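Local atomic coordinates of hydratase ChsH2 (PDB entry 4WNB), a protein that catalyses the hydration of a steroid enoyl-CoA thioester during breakdown of the cholesterol side chain, and also accepts octenoyl-CoA and decenoyl-CoA less efficiently. Residues A[57-62]-A[112-117]; A[145-150]-A[159-164]. One frame throughout, in Å; residues are numbered along the deposited sequence.

In the fold
From the N terminus, the chain passes through helix 53-56 into the loop holding 57-62, then through helices 69-72 and 87-96 and strand 101-111 before 112-117 meets that loop. Interaction 1 thus closes a loop of 49 residues. Strand 121-136 follows, and interaction 2 then closes the short hairpin of strands 141-152 and 155-167, with eight residues between its segments. The two contacts are in series, neither nested nor crossed, with centres about 23 Å apart. Interaction 1 is a surface contact between two loops, one of them leaving strand 101-111; the centre of interaction 2 lies about 5 Å from the centre of the chain, within the antiparallel sheet in which strand 101-111 is an outermost strand within this chain.

Interaction 1 of 2, residues A[57-62]-A[112-117]. With CA (calcium ion), chain D.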
ATOM      1  N   ALA A  57     -28.341   7.525   4.837  1.00 38.30           N
ATOM      2  CA  ALA A  57     -28.558   6.098   4.667  1.00 39.83           C
ATOM      3  C   ALA A  57     -28.778   5.426   6.024  1.00 42.91           C
ATOM      4  O   ALA A  57     -28.989   4.215   6.096  1.00 45.76           O
ATOM      5  CB  ALA A  57     -27.375   5.471   3.940  1.00 43.42           C
ATOM      6  N   GLY A  58     -28.673   6.204   7.098  1.00 37.61           N
ATOM      7  CA  GLY A  58     -29.080   5.730   8.410  1.00 38.43           C
ATOM      8  C   GLY A  58     -28.008   5.296   9.398  1.00 40.25           C
ATOM      9  O   GLY A  58     -28.327   4.679  10.428  1.00 37.33           O
ATOM     10  N   HIS A  59     -26.745   5.597   9.097  1.00 37.01           N
ATOM     11  CA  HIS A  59     -25.632   5.230   9.985  1.00 34.79           C
ATOM     12  C   HIS A  59     -25.328   6.376  10.946  1.00 35.32           C
ATOM     13  O   HIS A  59     -25.816   7.487  10.748  1.00 37.34           O
ATOM     14  CB  HIS A  59     -24.383   4.856   9.163  1.00 33.23           C
ATOM     15  CG  HIS A  59     -24.620   3.750   8.189  1.00 32.74           C
ATOM     16  ND1 HIS A  59     -24.556   2.423   8.547  1.00 32.22           N
ATOM     17  CD2 HIS A  59     -24.965   3.773   6.880  1.00 32.79           C
ATOM     18  CE1 HIS A  59     -24.827   1.673   7.493  1.00 35.35           C
ATOM     19  NE2 HIS A  59     -25.081   2.468   6.468  1.00 36.43           N
ATOM     20  N   PRO A  60     -24.535   6.118  12.002  1.00 34.80           N
ATOM     21  CA  PRO A  60     -24.211   7.223  12.915  1.00 35.39           C
ATOM     22  C   PRO A  60     -23.347   8.303  12.272  1.00 35.00           C
ATOM     23  O   PRO A  60     -23.681   9.477  12.299  1.00 41.42           O
ATOM     24  CB  PRO A  60     -23.441   6.536  14.043  1.00 34.77           C
ATOM     25  CG  PRO A  60     -23.825   5.102  13.960  1.00 34.76           C
ATOM     26  CD  PRO A  60     -24.057   4.821  12.513  1.00 36.30           C
ATOM     27  N   GLY A  61     -22.217   7.877  11.725  1.00 33.62           N
ATOM     28  CA  GLY A  61     -21.339   8.716  10.925  1.00 33.10           C
ATOM     29  C   GLY A  61     -20.660   7.756   9.964  1.00 31.71           C
ATOM     30  O   GLY A  61     -21.203   6.684   9.711  1.00 31.51           O
ATOM     31  N   ILE A  62     -19.502   8.132   9.416  1.00 30.85           N
ATOM     32  CA  ILE A  62     -18.747   7.247   8.521  1.00 29.75           C
ATOM     33  C   ILE A  62     -18.664   5.818   9.052  1.00 32.98           C
ATOM     34  O   ILE A  62     -18.314   5.602  10.216  1.00 29.01           O
ATOM     35  CB  ILE A  62     -17.305   7.763   8.299  1.00 31.35           C
ATOM     36  CG1 ILE A  62     -17.325   9.046   7.468  1.00 32.05           C
ATOM     37  CG2 ILE A  62     -16.413   6.678   7.648  1.00 27.31           C
ATOM     38  CD1 ILE A  62     -16.011   9.827   7.498  1.00 34.63           C
ATOM     39  N   HIS A 112     -22.665  -8.728  10.657  1.00 30.43           N
ATOM     40  CA  HIS A 112     -23.761  -8.540  11.597  1.00 29.01           C
ATOM     41  C   HIS A 112     -24.130  -7.060  11.698  1.00 29.15           C
ATOM     42  O   HIS A 112     -25.303  -6.715  11.811  1.00 35.76           O
ATOM     43  CB  HIS A 112     -23.384  -9.095  12.960  1.00 28.86           C
ATOM     44  CG  HIS A 112     -23.329 -10.595  13.005  1.00 35.13           C
ATOM     45  ND1 HIS A 112     -24.349 -11.391  12.527  1.00 44.15           N
ATOM     46  CD2 HIS A 112     -22.386 -11.443  13.481  1.00 37.74           C
ATOM     47  CE1 HIS A 112     -24.038 -12.662  12.706  1.00 43.40           C
ATOM     48  NE2 HIS A 112     -22.848 -12.720  13.277  1.00 38.99           N
ATOM     49  N   ARG A 113     -23.119  -6.199  11.649  1.00 28.34           N
ATOM     50  CA  ARG A 113     -23.337  -4.753  11.597  1.00 30.38           C
ATOM     51  C   ARG A 113     -22.144  -4.063  10.950  1.00 27.79           C
ATOM     52  O   ARG A 113     -21.082  -4.674  10.791  1.00 26.91           O
ATOM     53  CB  ARG A 113     -23.546  -4.169  12.990  1.00 29.15           C
ATOM     54  CG  ARG A 113     -22.318  -4.239  13.902  1.00 28.44           C
ATOM     55  CD  ARG A 113     -22.497  -3.304  15.101  1.00 29.08           C
ATOM     56  NE  ARG A 113     -21.457  -3.417  16.129  1.00 28.69           N
ATOM     57  CZ  ARG A 113     -20.393  -2.624  16.206  1.00 33.08           C
ATOM     58  NH1 ARG A 113     -20.202  -1.684  15.289  1.00 33.89           N
ATOM     59  NH2 ARG A 113     -19.504  -2.786  17.179  1.00 29.16           N
ATOM     60  N   TYR A 114     -22.321  -2.787  10.607  1.00 28.08           N
ATOM     61  CA  TYR A 114     -21.206  -1.959  10.153  1.00 33.34           C
ATOM     62  C   TYR A 114     -20.341  -1.494  11.324  1.00 27.27           C
ATOM     63  O   TYR A 114     -20.832  -1.281  12.438  1.00 33.25           O
ATOM     64  CB  TYR A 114     -21.714  -0.740   9.379  1.00 28.87           C
ATOM     65  CG  TYR A 114     -22.207  -1.042   7.985  1.00 31.39           C
ATOM     66  CD1 TYR A 114     -23.231  -1.960   7.772  1.00 35.49           C
ATOM     67  CD2 TYR A 114     -21.668  -0.394   6.883  1.00 28.10           C
ATOM     68  CE1 TYR A 114     -23.684  -2.240   6.497  1.00 36.33           C
ATOM     69  CE2 TYR A 114     -22.122  -0.652   5.610  1.00 28.36           C
ATOM     70  CZ  TYR A 114     -23.134  -1.575   5.420  1.00 28.81           C
ATOM     71  OH  TYR A 114     -23.592  -1.861   4.156  1.00 29.21           O
ATOM     72  N   LEU A 115     -19.055  -1.310  11.047  1.00 26.59           N
ATOM     73  CA  LEU A 115     -18.083  -0.862  12.040  1.00 28.24           C
ATOM     74  C   LEU A 115     -17.783   0.622  11.898  1.00 26.91           C
ATOM     75  O   LEU A 115     -17.923   1.209  10.814  1.00 27.05           O
ATOM     76  CB  LEU A 115     -16.771  -1.644  11.915  1.00 26.62           C
ATOM     77  CG  LEU A 115     -16.883  -3.158  11.996  1.00 25.23           C
ATOM     78  CD1 LEU A 115     -15.499  -3.755  12.036  1.00 30.93           C
ATOM     79  CD2 LEU A 115     -17.712  -3.541  13.238  1.00 29.65           C
ATOM     80  N   LEU A 116     -17.332   1.223  12.989  1.00 28.44           N
ATOM     81  CA  LEU A 116     -17.043   2.651  12.985  1.00 29.34           C
ATOM     82  C   LEU A 116     -15.562   2.869  13.208  1.00 27.60           C
ATOM     83  O   LEU A 116     -14.940   2.123  13.942  1.00 27.24           O
ATOM     84  CB  LEU A 116     -17.860   3.371  14.071  1.00 33.93           C
ATOM     85  CG  LEU A 116     -19.376   3.175  14.058  1.00 36.65           C
ATOM     86  CD1 LEU A 116     -19.983   3.592  15.395  1.00 40.70           C
ATOM     87  CD2 LEU A 116     -20.017   3.957  12.929  1.00 35.09           C
ATOM     88  N   PRO A 117     -14.988   3.897  12.559  1.00 27.93           N
ATOM     89  CA  PRO A 117     -13.628   4.325  12.897  1.00 28.06           C
ATOM     90  C   PRO A 117     -13.412   4.397  14.409  1.00 30.14           C
ATOM     91  O   PRO A 117     -14.263   4.912  15.132  1.00 32.62           O
ATOM     92  CB  PRO A 117     -13.534   5.706  12.248  1.00 28.86           C
ATOM     93  CG  PRO A 117     -14.399   5.563  11.016  1.00 31.02           C
ATOM     94  CD  PRO A 117     -15.554   4.658  11.437  1.00 30.16           C
TER
HETATM   95 CA    CA D 202     -22.141 -14.619  14.111  1.00 22.62          CA
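His-59 meets Tyr-114 through one ring atom: CE1 stands over the middle of one face of the phenol ring, 3.8 Å from CG. The ring planes are inclined at 46° and the centroids lie 4.7 Å apart. Both side chains leave their backbones with CG opposite the carbonyl carbon, and both CB atoms point toward the facing loop, which brings the rings together. The hydroxyl of Tyr-114 has its hydrogen bond with the backbone of another protein's chain, so this ring lies at a subunit boundary.

The contact joins the loop after helix 53-56 to the connection between strands 101-111 and 121-136 of the hotdog-family domain. Farther along, the pairing becomes aliphatic. One methyl of Leu-116, CD2, reaches 4.1 Å from CG of Pro-60 and also touches the carbonyl O of Ile-62, 3.6 Å away. The same oxygen lies 3.2 Å from CD of Pro-117, while Ile-62 CG2 meets Pro-117 CG at 4.1 Å, the two side chains crossing at about a right angle. Ile-62 has CG2 anti to its backbone N, with CG1 on the N side (chi1 -69°), making CG2 the branch that meets the proline.

Within 112-117, Arg-113 NH1 donates to Tyr-114 O at 2.9 Å, with a bent N-H...O angle of 138°; Glu-119 and Glu-155 form salt bridges to the same guanidinium. His-112 NE2 binds calcium at 2.2 Å, together with Asp-156.

Interaction 2 of 2, residues A[145-150]-A[159-164]; sequences NQHIVW and EMNWRI. With CD (cadmium ion), chain C.
The hairpin of strands 141-152 and 155-167 lies inside the antiparallel sheet, and its paired segments run at 169° to each other. Gln-146 with Trp-162 and Ile-148 with Met-160 are hydrogen-bonded pairs, each with two backbone bonds, including Gln-146 N to Trp-162 O at 2.7 Å. On their face, Trp-162 NE1 donates to Gln-146 OE1 (3.3 Å): the oxygen lies in the indole plane, but the N-H arrives above the amide plane rather than on a lone pair. Beside them, Met-160 CE packs on Ile-148 CG1 at 3.7 Å, and the Trp-150 ring edge meets Met-160 CB.

The other face is mostly polar, Val-149 excepted. His-147 NE2 binds cadmium at 2.6 Å, and Glu-159 grips it with both carboxylate oxygens; a water completes the observed ligands. The extended Glu-159 chain brings its carboxylate to the metal, 82° from the imidazole plane. Near the far end, Arg-163 NE donates to Asn-145 OD1 almost straight (175°), though the 2.5 Å length is doubtfully short, amide and guanidinium planes almost perpendicular. Arg-163 NH1 hydrogen-bonds to N1A of the bound 3-oxo-4-pregnene-20-carboxyl-CoA, placing Arg-163, one end of this pair, in the ligand pocket of a hotdog-type antiparallel sheet.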
ATOM      1  N   ASN A 145     -12.770 -26.713   5.554  1.00 26.25           N
ATOM      2  CA  ASN A 145     -13.453 -25.480   5.923  1.00 25.78           C
ATOM      3  C   ASN A 145     -12.877 -24.869   7.184  1.00 25.54           C
ATOM      4  O   ASN A 145     -12.585 -25.566   8.151  1.00 26.38           O
ATOM      5  CB  ASN A 145     -14.954 -25.723   6.132  1.00 33.25           C
ATOM      6  CG  ASN A 145     -15.621 -26.306   4.904  1.00 38.11           C
ATOM      7  OD1 ASN A 145     -15.920 -25.594   3.949  1.00 43.51           O
ATOM      8  ND2 ASN A 145     -15.858 -27.608   4.926  1.00 44.43           N
ATOM      9  N   GLN A 146     -12.733 -23.554   7.167  1.00 25.90           N
ATOM     10  CA  GLN A 146     -12.300 -22.833   8.350  1.00 26.86           C
ATOM     11  C   GLN A 146     -13.326 -21.776   8.681  1.00 28.30           C
ATOM     12  O   GLN A 146     -13.891 -21.131   7.802  1.00 26.43           O
ATOM     13  CB  GLN A 146     -10.922 -22.210   8.134  1.00 29.67           C
ATOM     14  CG  GLN A 146     -10.353 -21.530   9.364  1.00 42.42           C
ATOM     15  CD  GLN A 146      -8.876 -21.243   9.225  1.00 48.93           C
ATOM     16  OE1 GLN A 146      -8.477 -20.113   8.937  1.00 51.16           O
ATOM     17  NE2 GLN A 146      -8.049 -22.272   9.414  1.00 53.59           N
ATOM     18  N   HIS A 147     -13.563 -21.600   9.965  1.00 24.29           N
ATOM     19  CA  HIS A 147     -14.579 -20.683  10.397  1.00 26.73           C
ATOM     20  C   HIS A 147     -13.951 -19.573  11.228  1.00 25.97           C
ATOM     21  O   HIS A 147     -13.338 -19.834  12.271  1.00 26.02           O
ATOM     22  CB  HIS A 147     -15.638 -21.453  11.177  1.00 25.94           C
ATOM     23  CG  HIS A 147     -16.668 -20.588  11.806  1.00 33.64           C
ATOM     24  ND1 HIS A 147     -16.612 -20.225  13.133  1.00 39.85           N
ATOM     25  CD2 HIS A 147     -17.787 -20.021  11.304  1.00 33.69           C
ATOM     26  CE1 HIS A 147     -17.650 -19.466  13.420  1.00 41.88           C
ATOM     27  NE2 HIS A 147     -18.372 -19.321  12.327  1.00 37.60           N
ATOM     28  N   ILE A 148     -14.120 -18.339  10.759  1.00 23.06           N
ATOM     29  CA  ILE A 148     -13.496 -17.166  11.365  1.00 24.25           C
ATOM     30  C   ILE A 148     -14.545 -16.272  12.013  1.00 23.64           C
ATOM     31  O   ILE A 148     -15.582 -16.015  11.421  1.00 27.71           O
ATOM     32  CB  ILE A 148     -12.741 -16.296  10.316  1.00 23.01           C
ATOM     33  CG1 ILE A 148     -11.701 -17.095   9.532  1.00 25.22           C
ATOM     34  CG2 ILE A 148     -12.184 -15.030  10.968  1.00 25.97           C
ATOM     35  CD1 ILE A 148     -10.948 -18.094  10.302  1.00 28.86           C
ATOM     36  N   VAL A 149     -14.283 -15.799  13.222  1.00 22.75           N
ATOM     37  CA  VAL A 149     -15.187 -14.848  13.856  1.00 23.15           C
ATOM     38  C   VAL A 149     -14.431 -13.581  14.228  1.00 22.64           C
ATOM     39  O   VAL A 149     -13.322 -13.644  14.766  1.00 23.64           O
ATOM     40  CB  VAL A 149     -15.865 -15.444  15.117  1.00 24.70           C
ATOM     41  CG1 VAL A 149     -16.659 -14.369  15.867  1.00 27.65           C
ATOM     42  CG2 VAL A 149     -16.770 -16.574  14.717  1.00 26.87           C
ATOM     43  N   TRP A 150     -15.026 -12.441  13.890  1.00 22.38           N
ATOM     44  CA  TRP A 150     -14.509 -11.145  14.304  1.00 22.20           C
ATOM     45  C   TRP A 150     -15.376 -10.528  15.388  1.00 23.04           C
ATOM     46  O   TRP A 150     -16.611 -10.536  15.291  1.00 23.64           O
ATOM     47  CB  TRP A 150     -14.433 -10.169  13.136  1.00 21.64           C
ATOM     48  CG  TRP A 150     -13.359 -10.474  12.139  1.00 21.18           C
ATOM     49  CD1 TRP A 150     -12.043 -10.114  12.215  1.00 21.25           C
ATOM     50  CD2 TRP A 150     -13.506 -11.189  10.909  1.00 21.01           C
ATOM     51  NE1 TRP A 150     -11.362 -10.557  11.107  1.00 21.18           N
ATOM     52  CE2 TRP A 150     -12.240 -11.198  10.279  1.00 20.95           C
ATOM     53  CE3 TRP A 150     -14.584 -11.797  10.263  1.00 22.70           C
ATOM     54  CZ2 TRP A 150     -12.021 -11.820   9.050  1.00 21.00           C
ATOM     55  CZ3 TRP A 150     -14.363 -12.413   9.025  1.00 21.23           C
ATOM     56  CH2 TRP A 150     -13.093 -12.417   8.439  1.00 24.24           C
ATOM     57  N   GLU A 159     -18.324 -12.743  10.419  1.00 28.48           N
ATOM     58  CA  GLU A 159     -17.698 -14.051  10.322  1.00 25.63           C
ATOM     59  C   GLU A 159     -17.413 -14.421   8.889  1.00 26.97           C
ATOM     60  O   GLU A 159     -17.933 -13.815   7.949  1.00 25.22           O
ATOM     61  CB  GLU A 159     -18.574 -15.111  10.962  1.00 34.44           C
ATOM     62  CG  GLU A 159     -19.876 -15.303  10.250  1.00 28.70           C
ATOM     63  CD  GLU A 159     -20.442 -16.645  10.541  1.00 39.01           C
ATOM     64  OE1 GLU A 159     -21.037 -16.775  11.640  1.00 30.47           O
ATOM     65  OE2 GLU A 159     -20.261 -17.534   9.670  1.00 35.62           O
ATOM     66  N   MET A 160     -16.551 -15.412   8.731  1.00 25.31           N
ATOM     67  CA  MET A 160     -16.176 -15.880   7.419  1.00 25.20           C
ATOM     68  C   MET A 160     -16.087 -17.381   7.488  1.00 28.63           C
ATOM     69  O   MET A 160     -15.504 -17.937   8.421  1.00 28.51           O
ATOM     70  CB  MET A 160     -14.857 -15.283   6.964  1.00 25.20           C
ATOM     71  CG  MET A 160     -14.290 -15.951   5.720  1.00 24.52           C
ATOM     72  SD  MET A 160     -12.915 -15.041   5.011  1.00 29.24           S
ATOM     73  CE  MET A 160     -11.720 -15.130   6.345  1.00 34.74           C
ATOM     74  N   ASN A 161     -16.735 -18.042   6.550  1.00 26.10           N
ATOM     75  CA  ASN A 161     -16.493 -19.456   6.394  1.00 26.67           C
ATOM     76  C   ASN A 161     -15.784 -19.622   5.086  1.00 29.16           C
ATOM     77  O   ASN A 161     -16.299 -19.242   4.031  1.00 30.75           O
ATOM     78  CB  ASN A 161     -17.781 -20.271   6.439  1.00 36.10           C
ATOM     79  CG  ASN A 161     -17.514 -21.713   6.782  1.00 38.52           C
ATOM     80  OD1 ASN A 161     -16.967 -22.471   5.975  1.00 51.87           O
ATOM     81  ND2 ASN A 161     -17.866 -22.096   8.000  1.00 49.28           N
ATOM     82  N   TRP A 162     -14.564 -20.125   5.129  1.00 26.53           N
ATOM     83  CA  TRP A 162     -13.908 -20.315   3.865  1.00 27.51           C
ATOM     84  C   TRP A 162     -13.352 -21.719   3.723  1.00 26.37           C
ATOM     85  O   TRP A 162     -13.203 -22.484   4.689  1.00 26.79           O
ATOM     86  CB  TRP A 162     -12.838 -19.255   3.645  1.00 33.63           C
ATOM     87  CG  TRP A 162     -11.620 -19.388   4.454  1.00 35.21           C
ATOM     88  CD1 TRP A 162     -11.524 -19.376   5.812  1.00 43.15           C
ATOM     89  CD2 TRP A 162     -10.291 -19.519   3.952  1.00 42.83           C
ATOM     90  NE1 TRP A 162     -10.203 -19.505   6.191  1.00 48.63           N
ATOM     91  CE2 TRP A 162      -9.428 -19.595   5.064  1.00 46.88           C
ATOM     92  CE3 TRP A 162      -9.745 -19.576   2.669  1.00 46.66           C
ATOM     93  CZ2 TRP A 162      -8.048 -19.733   4.928  1.00 50.55           C
ATOM     94  CZ3 TRP A 162      -8.379 -19.703   2.536  1.00 48.57           C
ATOM     95  CH2 TRP A 162      -7.546 -19.790   3.657  1.00 49.84           C
ATOM     96  N   ARG A 163     -13.131 -22.077   2.478  1.00 26.60           N
ATOM     97  CA  ARG A 163     -12.867 -23.460   2.147  1.00 27.37           C
ATOM     98  C   ARG A 163     -11.672 -23.530   1.217  1.00 27.15           C
ATOM     99  O   ARG A 163     -11.540 -22.719   0.293  1.00 26.85           O
ATOM    100  CB  ARG A 163     -14.105 -24.092   1.508  1.00 29.17           C
ATOM    101  CG  ARG A 163     -13.981 -25.588   1.218  1.00 29.49           C
ATOM    102  CD  ARG A 163     -15.299 -26.134   0.657  1.00 34.45           C
ATOM    103  NE  ARG A 163     -16.429 -25.850   1.544  1.00 37.72           N
ATOM    104  CZ  ARG A 163     -17.681 -25.664   1.134  1.00 40.00           C
ATOM    105  NH1 ARG A 163     -17.979 -25.719  -0.157  1.00 45.28           N
ATOM    106  NH2 ARG A 163     -18.638 -25.417   2.015  1.00 42.82           N
ATOM    107  N   ILE A 164     -10.780 -24.471   1.486  1.00 27.49           N
ATOM    108  CA  ILE A 164      -9.689 -24.726   0.576  1.00 27.60           C
ATOM    109  C   ILE A 164      -9.711 -26.184   0.182  1.00 28.63           C
ATOM    110  O   ILE A 164     -10.267 -27.021   0.896  1.00 29.29           O
ATOM    111  CB  ILE A 164      -8.327 -24.400   1.183  1.00 27.29           C
ATOM    112  CG1 ILE A 164      -8.089 -25.243   2.434  1.00 29.18           C
ATOM    113  CG2 ILE A 164      -8.241 -22.909   1.524  1.00 26.46           C
ATOM    114  CD1 ILE A 164      -6.691 -25.131   2.982  1.00 27.95           C
TER
HETATM  115 CD    CD C 201     -20.799 -19.312  11.460  0.76 37.08          CD
HETATM  116  O   HOH W   1     -20.758 -21.133   9.390  1.00 38.75           O